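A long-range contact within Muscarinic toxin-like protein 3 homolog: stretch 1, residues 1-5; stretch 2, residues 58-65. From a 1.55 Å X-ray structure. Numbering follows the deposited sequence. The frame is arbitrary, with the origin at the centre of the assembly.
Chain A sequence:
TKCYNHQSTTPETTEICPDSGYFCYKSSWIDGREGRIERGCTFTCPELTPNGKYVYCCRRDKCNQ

Stretch 1 (1-5) TKCYN
Stretch 2 58-65: CRRDKCNQ

The amino-terminal strand of this toxin-like protein, Lys2 to Tyr4, is held by the irregular carboxy-terminal segment, with 552 Å² buried in all. Cys58 (chi1 p) lies out of reach but braces the segment through its disulfide to Cys63 (chi1 p; SG–SG 2.0 Å). Arg59 points away; its carbonyl O accepts from a water that also lies 3.2 Å from Thr1 OG1. Arg60 opens a type II turn ending at Cys63, with phi/psi -73/149 here, -54/133 at Asp61 and 61/27 at Lys62. Asp61, CA 4.9 Å from Lys2 CA, uses an m rotamer to bring OD1 within 3.0 Å of Lys2 N, a hydrogen bond; a second water joins Asp61 OD2 to Thr1 N. Lys62 N donates to Lys2 O (2.9 Å, 163°), while its side chain (m, t, t, m) carries NZ to 3.2 Å from Tyr4 CE1, its long methylene chain spanning the distance. Asn64 (chi1 p, chi2 -31°) suits its buried place because one amide serves both polar groups of the Tyr4 backbone: OD1 accepts from Tyr4 N (2.9 Å) and ND2 donates to Tyr4 O (3.0 Å). Tyr4 (chi1 m, chi2 -74°) points toward stretch 2, covered over 145 Å². Gln65 (t, t) lays CG over one ring face, its CB 3.6 Å from Tyr4 CE2.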

# COMPACT_ATOMS: atom_id res chain seq x y z
N THR A 1 12.03 13.86 -1.49
CA THR A 1 11.61 12.51 -0.99
C THR A 1 12.82 11.60 -0.79
O THR A 1 13.62 11.41 -1.70
CB THR A 1 10.63 11.84 -1.96
OG1 THR A 1 9.59 12.77 -2.30
CG2 THR A 1 10.01 10.61 -1.34
N LYS A 2 12.94 11.04 0.41
CA LYS A 2 13.96 10.04 0.75
C LYS A 2 13.25 8.77 1.21
O LYS A 2 12.41 8.80 2.13
CB LYS A 2 14.89 10.57 1.86
CG LYS A 2 15.82 9.54 2.49
CD LYS A 2 16.88 10.21 3.36
CE LYS A 2 16.27 11.05 4.46
NZ LYS A 2 17.31 11.59 5.39
N CYS A 3 13.57 7.66 0.55
CA CYS A 3 12.91 6.39 0.82
C CYS A 3 13.93 5.35 1.21
O CYS A 3 15.06 5.36 0.70
CB CYS A 3 12.23 5.90 -0.45
SG CYS A 3 10.99 6.99 -1.13
N TYR A 4 13.53 4.40 2.05
CA TYR A 4 14.32 3.19 2.20
C TYR A 4 14.37 2.45 0.87
O TYR A 4 13.40 2.47 0.11
CB TYR A 4 13.73 2.27 3.26
CG TYR A 4 13.89 2.81 4.66
CD1 TYR A 4 15.12 2.77 5.30
CD2 TYR A 4 12.80 3.34 5.34
CE1 TYR A 4 15.27 3.26 6.60
CE2 TYR A 4 12.94 3.83 6.63
CZ TYR A 4 14.18 3.79 7.25
OH TYR A 4 14.30 4.27 8.53
N ASN A 5 15.50 1.80 0.59
CA ASN A 5 15.58 0.98 -0.63
C ASN A 5 16.23 -0.37 -0.44
O ASN A 5 16.51 -1.07 -1.43
CB ASN A 5 16.23 1.77 -1.78
CG ASN A 5 17.70 2.05 -1.55
OD1 ASN A 5 18.17 2.04 -0.42
ND2 ASN A 5 18.43 2.33 -2.63
N CYS A 58 3.64 5.36 0.13
CA CYS A 58 3.55 6.43 1.11
C CYS A 58 4.49 7.57 0.72
O CYS A 58 5.47 7.37 -0.01
CB CYS A 58 3.85 5.88 2.50
SG CYS A 58 5.49 5.12 2.66
N ARG A 59 4.18 8.78 1.21
CA ARG A 59 4.90 9.98 0.79
C ARG A 59 5.97 10.52 1.75
O ARG A 59 6.91 11.16 1.30
CB ARG A 59 3.91 11.11 0.48
CG ARG A 59 3.05 10.84 -0.72
CD ARG A 59 2.45 12.11 -1.24
NE ARG A 59 1.61 11.81 -2.39
CZ ARG A 59 2.05 11.71 -3.64
NH1 ARG A 59 3.33 11.89 -3.92
NH2 ARG A 59 1.19 11.42 -4.61
N ARG A 60 5.83 10.28 3.04
CA ARG A 60 6.74 10.92 3.99
C ARG A 60 8.14 10.29 3.93
O ARG A 60 8.28 9.10 3.63
CB ARG A 60 6.17 10.87 5.41
CG ARG A 60 4.80 11.54 5.54
CD ARG A 60 4.85 13.07 5.36
NE ARG A 60 5.69 13.69 6.38
CZ ARG A 60 5.27 13.98 7.61
NH1 ARG A 60 4.02 13.70 7.98
NH2 ARG A 60 6.11 14.51 8.48
N ASP A 61 9.18 11.08 4.19
CA ASP A 61 10.53 10.54 4.21
C ASP A 61 10.63 9.37 5.17
O ASP A 61 10.14 9.44 6.30
CB ASP A 61 11.53 11.62 4.62
CG ASP A 61 11.94 12.51 3.46
OD1 ASP A 61 11.28 12.46 2.40
OD2 ASP A 61 12.90 13.27 3.64
N LYS A 62 11.25 8.28 4.70
CA LYS A 62 11.45 7.07 5.51
C LYS A 62 10.15 6.43 5.96
O LYS A 62 10.09 5.75 6.98
CB LYS A 62 12.38 7.36 6.70
CG LYS A 62 13.81 7.60 6.27
CD LYS A 62 14.72 7.78 7.48
CE LYS A 62 16.18 7.63 7.08
NZ LYS A 62 16.54 6.21 6.86
N CYS A 63 9.08 6.63 5.19
CA CYS A 63 7.78 6.09 5.57
C CYS A 63 7.64 4.59 5.30
O CYS A 63 6.72 3.92 5.82
CB CYS A 63 6.65 6.86 4.87
SG CYS A 63 6.67 6.74 3.05
N ASN A 64 8.54 4.07 4.46
CA ASN A 64 8.44 2.69 3.95
C ASN A 64 9.41 1.68 4.60
O ASN A 64 9.90 0.77 3.93
CB ASN A 64 8.66 2.70 2.43
CG ASN A 64 10.08 3.08 2.04
OD1 ASN A 64 10.75 3.86 2.73
ND2 ASN A 64 10.56 2.54 0.91
N GLN A 65 9.66 1.84 5.90
CA GLN A 65 10.50 0.87 6.62
C GLN A 65 9.87 -0.50 6.60
O GLN A 65 10.59 -1.47 6.34
CB GLN A 65 10.75 1.31 8.06
CG GLN A 65 11.88 0.53 8.69
CD GLN A 65 12.03 0.83 10.15
OE1 GLN A 65 11.13 0.56 10.94
NE2 GLN A 65 13.16 1.41 10.52
OXT GLN A 65 8.66 -0.63 6.84
O HOH W 1 13.27 14.72 1.21
O HOH W 2 6.71 11.74 -1.53